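Local coordinates for RagB/SusD family nutrient uptake outer membrane protein (Bacteroides thetaiotaomicron, PDB 7KV2) that probably binds beta-glucan at the outer-membrane surface of a gut bacterium, as a SusD-family protein thought to hand glycans on for import, at residues M107-G110 with L111-C114; Q231-D234 with S235-S238; Y259-I262 with F263-T266; K389-S392 with E393-W396; I449-E452 with R453-E456. All blocks are in the same frame, centred on the assembly; numbering follows the deposited sequence.

Contact 1 (M107-G110 with L111-C114); sequences MIYG and LWKC. With EDO (1,2-ethanediol), chain D.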
loop_
_atom_site.group_PDB
_atom_site.type_symbol
_atom_site.label_atom_id
_atom_site.label_comp_id
_atom_site.label_asym_id
_atom_site.label_seq_id
_atom_site.Cartn_x
_atom_site.Cartn_y
_atom_site.Cartn_z
ATOM N N MET A 107 -6.137 7.684 17.918
ATOM C CA MET A 107 -5.550 7.720 16.559
ATOM C C MET A 107 -4.689 6.475 16.354
ATOM O O MET A 107 -4.359 5.808 17.335
ATOM C CB MET A 107 -4.731 8.985 16.328
ATOM C CG MET A 107 -5.366 9.911 15.300
ATOM S SD MET A 107 -5.354 9.086 13.633
ATOM C CE MET A 107 -3.603 9.141 13.297
ATOM N N ILE A 108 -4.433 6.108 15.096
ATOM C CA ILE A 108 -3.497 5.003 14.816
ATOM C C ILE A 108 -2.100 5.510 15.185
ATOM O O ILE A 108 -1.824 6.732 15.042
ATOM C CB ILE A 108 -3.640 4.483 13.371
ATOM C CG1 ILE A 108 -3.475 5.560 12.310
ATOM C CG2 ILE A 108 -4.970 3.782 13.270
ATOM C CD1 ILE A 108 -2.942 5.036 10.988
ATOM N N TYR A 109 -1.289 4.609 15.693
ATOM C CA TYR A 109 0.076 4.922 16.198
ATOM C C TYR A 109 1.092 3.867 15.717
ATOM O O TYR A 109 2.281 4.200 15.587
ATOM C CB TYR A 109 -0.050 5.058 17.720
ATOM C CG TYR A 109 1.068 5.771 18.443
ATOM C CD1 TYR A 109 2.102 6.397 17.767
ATOM C CD2 TYR A 109 1.066 5.813 19.829
ATOM C CE1 TYR A 109 3.130 7.022 18.460
ATOM C CE2 TYR A 109 2.078 6.451 20.528
ATOM C CZ TYR A 109 3.114 7.047 19.841
ATOM O OH TYR A 109 4.122 7.700 20.506
ATOM N N GLY A 110 0.650 2.647 15.403
ATOM C CA GLY A 110 1.548 1.564 14.935
ATOM C C GLY A 110 2.347 1.984 13.709
ATOM O O GLY A 110 3.583 1.773 13.653
ATOM N N LEU A 111 1.686 2.603 12.746
ATOM C CA LEU A 111 2.304 2.904 11.439
ATOM C C LEU A 111 3.394 3.949 11.656
ATOM O O LEU A 111 4.431 3.881 11.038
ATOM C CB LEU A 111 1.218 3.404 10.468
ATOM C CG LEU A 111 1.717 3.875 9.102
ATOM C CD1 LEU A 111 2.378 2.736 8.348
ATOM C CD2 LEU A 111 0.576 4.445 8.270
ATOM N N TRP A 112 3.118 4.934 12.504
ATOM C CA TRP A 112 4.104 5.972 12.889
ATOM C C TRP A 112 5.367 5.283 13.442
ATOM O O TRP A 112 6.447 5.570 12.975
ATOM C CB TRP A 112 3.415 6.892 13.901
ATOM C CG TRP A 112 4.318 7.950 14.465
ATOM C CD1 TRP A 112 5.363 7.786 15.339
ATOM C CD2 TRP A 112 4.242 9.349 14.176
ATOM N NE1 TRP A 112 5.954 9.003 15.594
ATOM C CE2 TRP A 112 5.297 9.976 14.892
ATOM C CE3 TRP A 112 3.406 10.139 13.380
ATOM C CZ2 TRP A 112 5.494 11.355 14.847
ATOM C CZ3 TRP A 112 3.621 11.499 13.319
ATOM C CH2 TRP A 112 4.651 12.094 14.057
ATOM N N LYS A 113 5.206 4.362 14.373
ATOM C CA LYS A 113 6.319 3.672 15.064
ATOM C C LYS A 113 7.059 2.791 14.056
ATOM O O LYS A 113 8.285 2.773 14.091
ATOM C CB LYS A 113 5.816 2.844 16.238
ATOM C CG LYS A 113 5.298 3.664 17.416
ATOM C CD LYS A 113 4.660 2.811 18.487
ATOM C CE LYS A 113 3.994 3.620 19.593
ATOM N NZ LYS A 113 3.261 2.747 20.549
ATOM N N CYS A 114 6.343 2.159 13.114
ATOM C CA CYS A 114 7.002 1.355 12.056
ATOM C C CYS A 114 7.825 2.247 11.136
ATOM O O CYS A 114 8.964 1.851 10.778
ATOM C CB CYS A 114 5.990 0.536 11.255
ATOM S SG CYS A 114 5.088 -0.675 12.225
HETATM C C1 EDO D . -2.752 7.594 20.015
HETATM O O1 EDO D . -4.050 8.040 20.143
HETATM C C2 EDO D . -2.000 7.792 21.275
HETATM O O2 EDO D . -1.653 9.145 21.458
#
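Tyr109 and Lys113, four residues apart at the start of helix 110-130, meet through a cation-pi contact backed by a CH-pi one. The lysine lies across the phenol ring rather than pointing at it: its CE sits 3.4 Å from the centroid of the Tyr109 ring, only 7° off the ring normal, while Lys113 NZ lies farther off the centre, 4.1 Å from the same centroid. The straight chain of Lys113 beyond CG carries CE that far. Tyr109 has CG anti to the backbone N (chi1 -162°), which swings the ring back over the first helical turn although its CB starts out the other way.

The aromatic contact uses the rim of the same ring. Tyr109 CE1 comes to 3.9 Å from Trp112 CD1 in an offset edge-to-face pair, the planes at 65°, so one phenol serves the lysine by its face and the indole by its edge.

Backbone bonds complete the turn. Tyr109 is the N-cap residue, and its O accepts from Lys113 N at 3.2 Å; Gly110 O takes Cys114 N at 2.8 Å. The amides of Tyr109 and Gly110 both bond to Glu66.

Tyr109 OH is held by Glu502 of helix 500-505, Trp112 meets Trp162 of helix 137-162 edge-to-face, and Ile108 packs on helix 92-98, which places this helix start between three others.

Contact 2 (Q231-D234 with S235-S238); sequences QNDD and SRYS
A Schellman motif at Asn232 ends helix 217-231, and the tight link that follows, with an inverse gamma turn centred on Asp233, shows how a chain can leave one helix and enter the next within a few residues. Asp233 organises the link by dividing its two carboxylate oxygens between Ser235 and Arg236. OD1 accepts from Ser235 OG at 2.6 Å, and more weakly from Ser235 N. OD2 offers its syn lone pair to Arg236 NH1, 2.9 Å away and close to the guanidinium plane, in a salt bridge whose two flat groups stand 62° apart. With CG anti to the backbone N (chi1 179°), Asp233 points its carboxylate forward to both. Its carbonyl O also takes Arg236 N at 2.9 Å.

Beyond it the chain is covered by a ring. Asp234 CA lies over the centre of the Tyr237 ring, 3.4 Å from the centroid, a CH-pi contact in which the phenol lies flat against the backbone. One water joins Asp233 OD1, Asp234 OD1 and Ser235 N, and another links Asp234 O to Ser238 N.

Asp233 OD2 forms a further hydrogen bond with Tyr187 OH of helix 183-200, and Glu195 of that helix pairs with Arg236, while Tyr237 packs on Val228 of helix 217-231 at the entry to helix 237-249.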
loop_
_atom_site.group_PDB
_atom_site.type_symbol
_atom_site.label_atom_id
_atom_site.label_comp_id
_atom_site.label_asym_id
_atom_site.label_seq_id
_atom_site.Cartn_x
_atom_site.Cartn_y
_atom_site.Cartn_z
ATOM N N GLN A 231 2.762 15.783 -4.604
ATOM C CA GLN A 231 3.215 17.170 -4.278
ATOM C C GLN A 231 2.674 18.161 -5.314
ATOM O O GLN A 231 2.682 19.358 -5.021
ATOM C CB GLN A 231 4.739 17.222 -4.279
ATOM C CG GLN A 231 5.311 18.604 -3.924
ATOM C CD GLN A 231 5.010 18.998 -2.503
ATOM O OE1 GLN A 231 4.588 18.185 -1.687
ATOM N NE2 GLN A 231 5.263 20.265 -2.162
ATOM N N ASN A 232 2.276 17.680 -6.482
ATOM C CA ASN A 232 1.885 18.493 -7.658
ATOM C C ASN A 232 3.118 19.292 -8.082
ATOM O O ASN A 232 2.973 20.498 -8.392
ATOM C CB ASN A 232 0.655 19.365 -7.382
ATOM C CG ASN A 232 -0.637 18.566 -7.458
ATOM O OD1 ASN A 232 -1.262 18.297 -6.453
ATOM N ND2 ASN A 232 -1.018 18.117 -8.638
ATOM N N ASP A 233 4.290 18.651 -8.054
ATOM C CA ASP A 233 5.579 19.334 -8.373
ATOM C C ASP A 233 5.794 19.270 -9.882
ATOM O O ASP A 233 6.542 18.383 -10.370
ATOM C CB ASP A 233 6.740 18.766 -7.572
ATOM C CG ASP A 233 8.058 19.438 -7.916
ATOM O OD1 ASP A 233 8.021 20.500 -8.648
ATOM O OD2 ASP A 233 9.088 18.865 -7.509
ATOM N N ASP A 234 5.149 20.198 -10.601
ATOM C CA ASP A 234 5.111 20.219 -12.085
ATOM C C ASP A 234 6.544 20.413 -12.602
ATOM O O ASP A 234 6.842 19.932 -13.723
ATOM C CB ASP A 234 4.044 21.200 -12.587
ATOM C CG ASP A 234 4.375 22.651 -12.288
ATOM O OD1 ASP A 234 4.681 22.949 -11.128
ATOM O OD2 ASP A 234 4.362 23.453 -13.228
ATOM N N SER A 235 7.442 20.945 -11.775
ATOM C CA SER A 235 8.862 21.131 -12.168
ATOM C C SER A 235 9.532 19.764 -12.402
ATOM O O SER A 235 10.600 19.721 -13.042
ATOM C CB SER A 235 9.608 21.948 -11.169
ATOM O OG SER A 235 10.065 21.135 -10.106
ATOM N N ARG A 236 8.948 18.662 -11.912
ATOM C CA ARG A 236 9.617 17.344 -11.986
ATOM C C ARG A 236 8.790 16.357 -12.807
ATOM O O ARG A 236 9.215 15.196 -12.887
ATOM C CB ARG A 236 9.902 16.832 -10.579
ATOM C CG ARG A 236 11.177 17.407 -9.984
ATOM C CD ARG A 236 11.498 16.750 -8.677
ATOM N NE ARG A 236 12.767 17.252 -8.190
ATOM C CZ ARG A 236 12.934 18.401 -7.535
ATOM N NH1 ARG A 236 11.909 19.196 -7.272
ATOM N NH2 ARG A 236 14.150 18.743 -7.147
ATOM N N TYR A 237 7.690 16.803 -13.416
ATOM C CA TYR A 237 6.778 15.938 -14.217
ATOM C C TYR A 237 7.490 15.324 -15.427
ATOM O O TYR A 237 7.297 14.117 -15.722
ATOM C CB TYR A 237 5.533 16.719 -14.644
ATOM C CG TYR A 237 4.485 16.967 -13.586
ATOM C CD1 TYR A 237 4.629 16.578 -12.262
ATOM C CD2 TYR A 237 3.332 17.659 -13.923
ATOM C CE1 TYR A 237 3.638 16.814 -11.327
ATOM C CE2 TYR A 237 2.333 17.907 -12.998
ATOM C CZ TYR A 237 2.483 17.477 -11.703
ATOM O OH TYR A 237 1.516 17.775 -10.802
ATOM N N SER A 238 8.311 16.106 -16.146
ATOM C CA SER A 238 9.013 15.628 -17.363
ATOM C C SER A 238 10.009 14.535 -17.001
ATOM O O SER A 238 10.124 13.594 -17.798
ATOM C CB SER A 238 9.722 16.751 -18.105
ATOM O OG SER A 238 8.771 17.485 -18.849
HETATM O O HOH W 1 6.934 22.712 -9.432
HETATM O O HOH W 2 8.372 19.131 -15.737
#

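Contact 3 (Y259-I262 with F263-T266); sequences YTDI and FKET
Lys264 reaches back along the turn to Asp261, and its side chain can be read atom by atom. Lys264 CB lies 3.7 Å from Asp261 O. CG and CD run past the carbonyl of Thr260, and Lys264 CE comes closest to it, 3.4 Å from Thr260 O. With every torsion beyond CG extended, Lys264 NZ arrives 3.0 Å from Asp261 OD1, which it meets nearly along the C-O axis in a salt bridge. Lys264 NZ also donates a hydrogen bond to a water that in turn donates to Thr260 OG1, a hydroxyl bonded to Asp258 as well.

On another side of the turn the contact is apolar. Ile262 and Phe263 lie side by side, and Ile262 CG2 stands over one face of the phenyl ring, 3.7 Å from the centroid of Phe263 and 20° off its normal. Phe263 CE2 also approaches Tyr259 OH, at 4.2 Å; that hydroxyl is bonded to Glu456 O. An alanine in place of Phe263 is likely to leave Ile262 CG2 without its aromatic cover and Tyr378 without the ring it meets edge-to-face.

A water accepts from Phe263 N and donates to Tyr259 O at 2.8 Å, bridging a backbone that has helical angles but lacks the regular bonds. The turn thus divides its chemistry: charge and water hold the Lys264 flank, whereas Ile262 and Phe263 join it to strand 400-404 through Arg401 and Arg404.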
loop_
_atom_site.group_PDB
_atom_site.type_symbol
_atom_site.label_atom_id
_atom_site.label_comp_id
_atom_site.label_asym_id
_atom_site.label_seq_id
_atom_site.Cartn_x
_atom_site.Cartn_y
_atom_site.Cartn_z
ATOM N N TYR A 259 -6.126 -10.339 -15.390
ATOM C CA TYR A 259 -6.034 -9.562 -14.126
ATOM C C TYR A 259 -6.256 -10.513 -12.931
ATOM O O TYR A 259 -5.709 -10.291 -11.847
ATOM C CB TYR A 259 -7.046 -8.417 -14.156
ATOM C CG TYR A 259 -6.990 -7.489 -12.962
ATOM C CD1 TYR A 259 -7.616 -7.835 -11.778
ATOM C CD2 TYR A 259 -6.387 -6.227 -13.044
ATOM C CE1 TYR A 259 -7.632 -6.976 -10.671
ATOM C CE2 TYR A 259 -6.409 -5.355 -11.965
ATOM C CZ TYR A 259 -7.037 -5.723 -10.780
ATOM O OH TYR A 259 -7.060 -4.844 -9.722
ATOM N N THR A 260 -7.042 -11.577 -13.105
ATOM C CA THR A 260 -7.332 -12.561 -12.032
ATOM C C THR A 260 -6.075 -13.358 -11.642
ATOM O O THR A 260 -6.134 -13.994 -10.644
ATOM C CB THR A 260 -8.490 -13.509 -12.379
ATOM O OG1 THR A 260 -8.014 -14.356 -13.420
ATOM C CG2 THR A 260 -9.726 -12.783 -12.844
ATOM N N ASP A 261 -4.952 -13.280 -12.346
ATOM C CA ASP A 261 -3.720 -14.021 -11.968
ATOM C C ASP A 261 -2.801 -13.184 -11.052
ATOM O O ASP A 261 -1.871 -13.758 -10.432
ATOM C CB ASP A 261 -2.943 -14.443 -13.204
ATOM C CG ASP A 261 -3.606 -15.533 -14.023
ATOM O OD1 ASP A 261 -4.365 -16.340 -13.424
ATOM O OD2 ASP A 261 -3.353 -15.540 -15.259
ATOM N N ILE A 262 -3.069 -11.897 -10.924
ATOM C CA ILE A 262 -2.140 -10.946 -10.251
ATOM C C ILE A 262 -1.975 -11.300 -8.761
ATOM O O ILE A 262 -0.823 -11.310 -8.290
ATOM C CB ILE A 262 -2.627 -9.503 -10.429
ATOM C CG1 ILE A 262 -2.551 -9.076 -11.904
ATOM C CG2 ILE A 262 -1.786 -8.593 -9.543
ATOM C CD1 ILE A 262 -3.299 -7.771 -12.209
ATOM N N PHE A 263 -3.087 -11.486 -8.040
ATOM C CA PHE A 263 -3.151 -11.517 -6.555
ATOM C C PHE A 263 -3.112 -12.957 -6.048
ATOM O O PHE A 263 -3.108 -13.177 -4.844
ATOM C CB PHE A 263 -4.365 -10.722 -6.041
ATOM C CG PHE A 263 -4.152 -9.255 -6.289
ATOM C CD1 PHE A 263 -3.343 -8.526 -5.447
ATOM C CD2 PHE A 263 -4.705 -8.621 -7.381
ATOM C CE1 PHE A 263 -3.058 -7.193 -5.701
ATOM C CE2 PHE A 263 -4.439 -7.286 -7.613
ATOM C CZ PHE A 263 -3.639 -6.563 -6.772
ATOM N N LYS A 264 -3.052 -13.921 -6.974
ATOM C CA LYS A 264 -2.712 -15.319 -6.648
ATOM C C LYS A 264 -1.285 -15.395 -6.151
ATOM O O LYS A 264 -0.404 -14.570 -6.605
ATOM C CB LYS A 264 -2.863 -16.205 -7.893
ATOM C CG LYS A 264 -4.284 -16.318 -8.383
ATOM C CD LYS A 264 -4.392 -17.170 -9.653
ATOM C CE LYS A 264 -5.828 -17.375 -10.092
ATOM N NZ LYS A 264 -5.844 -18.028 -11.415
ATOM N N GLU A 265 -0.996 -16.441 -5.392
ATOM C CA GLU A 265 0.377 -16.660 -4.902
ATOM C C GLU A 265 1.313 -16.805 -6.112
ATOM O O GLU A 265 2.442 -16.248 -6.075
ATOM C CB GLU A 265 0.435 -17.853 -3.954
ATOM C CG GLU A 265 1.827 -18.012 -3.389
ATOM C CD GLU A 265 2.113 -19.219 -2.517
ATOM O OE1 GLU A 265 1.335 -20.210 -2.531
ATOM O OE2 GLU A 265 3.110 -19.122 -1.809
ATOM N N THR A 266 0.879 -17.499 -7.178
ATOM C CA THR A 266 1.651 -17.596 -8.437
ATOM C C THR A 266 1.871 -16.244 -9.122
ATOM O O THR A 266 2.760 -16.193 -9.991
ATOM C CB THR A 266 1.035 -18.589 -9.415
ATOM O OG1 THR A 266 -0.312 -18.199 -9.685
ATOM C CG2 THR A 266 1.166 -19.993 -8.871
HETATM O O HOH W 3 -5.910 -11.174 -9.184
HETATM O O HOH W 4 -8.400 -17.384 -12.225
HETATM O O HOH W 5 -0.750 -16.071 -11.302
#

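Contact 4 (K389-S392 with E393-W396); sequences KSSS and ELNW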
loop_
_atom_site.group_PDB
_atom_site.type_symbol
_atom_site.label_atom_id
_atom_site.label_comp_id
_atom_site.label_asym_id
_atom_site.label_seq_id
_atom_site.Cartn_x
_atom_site.Cartn_y
_atom_site.Cartn_z
ATOM N N LYS A 389 3.687 -22.339 11.467
ATOM C CA LYS A 389 4.096 -23.159 12.648
ATOM C C LYS A 389 3.717 -22.438 13.955
ATOM O O LYS A 389 4.245 -22.859 15.023
ATOM C CB LYS A 389 5.604 -23.434 12.588
ATOM N N SER A 390 2.837 -21.417 13.884
ATOM C CA SER A 390 2.433 -20.542 15.026
ATOM C C SER A 390 0.928 -20.172 14.954
ATOM O O SER A 390 0.075 -21.087 14.896
ATOM C CB SER A 390 3.368 -19.344 15.081
ATOM O OG SER A 390 3.240 -18.648 16.311
ATOM N N SER A 391 0.579 -18.886 14.998
ATOM C CA SER A 391 -0.819 -18.386 14.894
ATOM C C SER A 391 -1.215 -18.318 13.417
ATOM O O SER A 391 -0.638 -17.451 12.709
ATOM C CB SER A 391 -0.968 -17.033 15.528
ATOM O OG SER A 391 -1.967 -16.274 14.847
ATOM N N SER A 392 -2.174 -19.154 13.002
ATOM C CA SER A 392 -2.728 -19.233 11.623
ATOM C C SER A 392 -3.217 -17.842 11.191
ATOM O O SER A 392 -3.060 -17.500 9.974
ATOM C CB SER A 392 -3.820 -20.283 11.511
ATOM O OG SER A 392 -5.027 -19.851 12.134
ATOM N N GLU A 393 -3.686 -17.037 12.154
ATOM C CA GLU A 393 -4.344 -15.736 11.891
ATOM C C GLU A 393 -3.318 -14.709 11.405
ATOM O O GLU A 393 -3.713 -13.760 10.716
ATOM C CB GLU A 393 -5.054 -15.231 13.157
ATOM C CG GLU A 393 -6.103 -16.197 13.694
ATOM C CD GLU A 393 -7.112 -15.590 14.656
ATOM O OE1 GLU A 393 -6.727 -14.652 15.420
ATOM O OE2 GLU A 393 -8.291 -16.041 14.643
ATOM N N LEU A 394 -2.050 -14.834 11.797
ATOM C CA LEU A 394 -1.032 -13.804 11.499
ATOM C C LEU A 394 -0.068 -14.287 10.416
ATOM O O LEU A 394 0.911 -13.535 10.128
ATOM C CB LEU A 394 -0.269 -13.487 12.797
ATOM C CG LEU A 394 -1.132 -12.940 13.944
ATOM C CD1 LEU A 394 -0.319 -12.751 15.225
ATOM C CD2 LEU A 394 -1.812 -11.628 13.581
ATOM N N ASN A 395 -0.282 -15.459 9.835
ATOM C CA ASN A 395 0.774 -16.026 8.951
ATOM C C ASN A 395 0.257 -16.335 7.559
ATOM O O ASN A 395 0.618 -17.400 7.047
ATOM C CB ASN A 395 1.478 -17.246 9.552
ATOM C CG ASN A 395 2.444 -16.788 10.611
ATOM O OD1 ASN A 395 3.411 -16.070 10.308
ATOM N ND2 ASN A 395 2.116 -17.109 11.860
ATOM N N TRP A 396 -0.525 -15.437 6.956
ATOM C CA TRP A 396 -0.910 -15.596 5.529
ATOM C C TRP A 396 0.306 -15.269 4.637
ATOM O O TRP A 396 1.078 -14.417 4.993
ATOM C CB TRP A 396 -2.093 -14.688 5.212
ATOM C CG TRP A 396 -3.303 -15.097 5.967
ATOM C CD1 TRP A 396 -3.776 -14.547 7.130
ATOM C CD2 TRP A 396 -4.165 -16.194 5.640
ATOM N NE1 TRP A 396 -4.896 -15.222 7.514
ATOM C CE2 TRP A 396 -5.139 -16.257 6.648
ATOM C CE3 TRP A 396 -4.226 -17.114 4.577
ATOM C CZ2 TRP A 396 -6.148 -17.211 6.637
ATOM C CZ3 TRP A 396 -5.231 -18.052 4.571
ATOM C CH2 TRP A 396 -6.174 -18.103 5.586
#
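Ser391 O sits between the Asn395 side chain and the Leu394 backbone, which reach it from opposite faces of its carbonyl plane. Asn395 ND2 comes in at 2.9 Å from Ser391 O, 42° out of that plane, and Leu394 N approaches the other face at 3.1 Å from the same oxygen. Asn395 can do this because its CG lies anti to the carbonyl carbon (chi1 -76°), folding the amide back toward the serine; the carbonyl in turn is tilted from the amide plane.

Ser391 OG also faces the residues that follow, receiving weak bonds from Glu393 N at 3.3 Å and Leu394 N at 3.4 Å, and it rests against Leu394 CG. Ser392 O lies over one face of the Trp396 indole toward its rim, while Trp396 NE1 bonds to Thr301.

The buried amide of Asn395 has further duties: ND2 also bonds to Arg286 O, and OD1 accepts from Gly296 N. A leucine at this position would probably leave Gly296 N and the carbonyls of Ser391 and Arg286 without these bonds. In this irregular turn the amide, through Arg286 and Gly296, adds to backbone bonds of Lys389 with Ala284 and Trp396 with Thr297 in joining two loops.

Contact 5 (I449-E452 with R453-E456); sequences IIEE and RHLE
Glu451 has CG anti to the backbone N (chi1 -177°) and then bends at chi2 (64°), which curls its carboxylate forward along helix 446-456 to His454, whose own CG is likewise anti to N (chi1 -172°). The two meet one turn apart through a single, slightly bent bond: His454 ND1 donates to Glu451 OE1 at 2.8 Å. The oxygen lies in the plane of the imidazole, at its edge, but the nitrogen stands out of the carboxylate plane, on the syn side, and the two planes are steeply inclined to each other. The same oxygen touches His454 CB at 3.4 Å.

Elsewhere the helix shows the regular i to i+4 pattern: Arg453 N bonds to Ile449 O at 3.0 Å, Leu455 N to Glu451 O at 3.0 Å, and Glu456 N to Glu452 O at 2.9 Å. Leu455 CG packs down on the carbonyl of Glu451, and the methylene CD of Arg453 lies 4.2 Å from Ile450 CD1.

The remaining polar groups are paired with other parts of the fold. Arg338 forms salt bridges with both Glu452 and Glu456, Glu456 also bonds to Ser406, Arg453 pairs with Asp466 and Glu407, and Asp80 takes the far nitrogen of His454. Gripped at both nitrogens, the imidazole has its ring rotation fixed, and the carboxylates on its two sides would probably favour its protonated form.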
loop_
_atom_site.group_PDB
_atom_site.type_symbol
_atom_site.label_atom_id
_atom_site.label_comp_id
_atom_site.label_asym_id
_atom_site.label_seq_id
_atom_site.Cartn_x
_atom_site.Cartn_y
_atom_site.Cartn_z
ATOM N N ILE A 449 -8.426 8.937 -16.910
ATOM C CA ILE A 449 -7.203 8.279 -16.371
ATOM C C ILE A 449 -7.384 8.075 -14.860
ATOM O O ILE A 449 -7.115 6.960 -14.366
ATOM C CB ILE A 449 -5.937 9.049 -16.743
ATOM C CG1 ILE A 449 -5.779 9.112 -18.258
ATOM C CG2 ILE A 449 -4.716 8.431 -16.076
ATOM C CD1 ILE A 449 -4.757 10.118 -18.724
ATOM N N ILE A 450 -7.892 9.085 -14.165
ATOM C CA ILE A 450 -8.117 9.024 -12.707
ATOM C C ILE A 450 -9.167 7.939 -12.422
ATOM O O ILE A 450 -8.974 7.137 -11.458
ATOM C CB ILE A 450 -8.495 10.405 -12.161
ATOM C CG1 ILE A 450 -7.361 11.411 -12.373
ATOM C CG2 ILE A 450 -8.905 10.284 -10.710
ATOM C CD1 ILE A 450 -6.077 10.973 -11.699
ATOM N N GLU A 451 -10.207 7.861 -13.237
ATOM C CA GLU A 451 -11.226 6.801 -13.048
ATOM C C GLU A 451 -10.633 5.411 -13.372
ATOM O O GLU A 451 -11.076 4.422 -12.737
ATOM C CB GLU A 451 -12.512 7.149 -13.771
ATOM C CG GLU A 451 -13.603 6.118 -13.543
ATOM C CD GLU A 451 -14.124 5.926 -12.122
ATOM O OE1 GLU A 451 -13.701 6.631 -11.154
ATOM O OE2 GLU A 451 -15.010 5.066 -11.983
ATOM N N GLU A 452 -9.697 5.296 -14.314
ATOM C CA GLU A 452 -9.089 3.977 -14.616
ATOM C C GLU A 452 -8.269 3.541 -13.400
ATOM O O GLU A 452 -8.344 2.380 -13.050
ATOM C CB GLU A 452 -8.217 3.997 -15.867
ATOM C CG GLU A 452 -7.881 2.614 -16.385
ATOM C CD GLU A 452 -9.055 1.893 -17.017
ATOM O OE1 GLU A 452 -9.983 2.598 -17.531
ATOM O OE2 GLU A 452 -9.090 0.647 -16.908
ATOM N N ARG A 453 -7.549 4.455 -12.746
ATOM C CA ARG A 453 -6.845 4.153 -11.485
ATOM C C ARG A 453 -7.846 3.612 -10.464
ATOM O O ARG A 453 -7.537 2.649 -9.747
ATOM C CB ARG A 453 -6.120 5.380 -10.942
ATOM C CG ARG A 453 -5.024 5.921 -11.832
ATOM C CD ARG A 453 -4.410 7.191 -11.255
ATOM N NE ARG A 453 -3.605 6.877 -10.079
ATOM C CZ ARG A 453 -2.331 6.499 -10.061
ATOM N NH1 ARG A 453 -1.559 6.517 -11.148
ATOM N NH2 ARG A 453 -1.810 6.166 -8.900
ATOM N N HIS A 454 -9.001 4.272 -10.350
ATOM C CA HIS A 454 -10.064 3.946 -9.387
ATOM C C HIS A 454 -10.496 2.480 -9.608
ATOM O O HIS A 454 -10.648 1.752 -8.634
ATOM C CB HIS A 454 -11.224 4.943 -9.572
ATOM C CG HIS A 454 -12.272 4.822 -8.528
ATOM N ND1 HIS A 454 -13.524 5.380 -8.679
ATOM C CD2 HIS A 454 -12.247 4.234 -7.315
ATOM C CE1 HIS A 454 -14.230 5.154 -7.593
ATOM N NE2 HIS A 454 -13.478 4.420 -6.737
ATOM N N LEU A 455 -10.710 2.107 -10.865
ATOM C CA LEU A 455 -11.144 0.740 -11.259
ATOM C C LEU A 455 -10.003 -0.261 -10.982
ATOM O O LEU A 455 -10.308 -1.393 -10.591
ATOM C CB LEU A 455 -11.486 0.768 -12.757
ATOM C CG LEU A 455 -12.728 1.573 -13.166
ATOM C CD1 LEU A 455 -12.874 1.601 -14.683
ATOM C CD2 LEU A 455 -13.996 0.979 -12.579
ATOM N N GLU A 456 -8.753 0.170 -11.164
ATOM C CA GLU A 456 -7.543 -0.690 -11.205
ATOM C C GLU A 456 -7.028 -1.066 -9.799
ATOM O O GLU A 456 -6.501 -2.184 -9.631
ATOM C CB GLU A 456 -6.462 0.042 -12.007
ATOM C CG GLU A 456 -5.213 -0.762 -12.235
ATOM C CD GLU A 456 -5.304 -2.015 -13.086
ATOM O OE1 GLU A 456 -6.328 -2.205 -13.788
ATOM O OE2 GLU A 456 -4.331 -2.826 -13.015
#

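All five contacts are local and follow one another in series along the chain, so none nests within or crosses another. Contact 1 closes the loop before helix 110-130, and contact 2 the short link between helices 217-231 and 237-249, its centre about 29 Å from that of contact 1. Contact 3 shapes the loop leading to strand 273-277, and contact 4 the one before strand 400-404; contact 5 lies within helix 446-456. Contacts 3 and 5 are the pair that touches, where Tyr259 OH meets Glu456 O at 2.7 Å, probably a hydrogen bond, tying that loop to the helix end. Contacts 2 and 4 lie farthest apart, about 43 Å between centres.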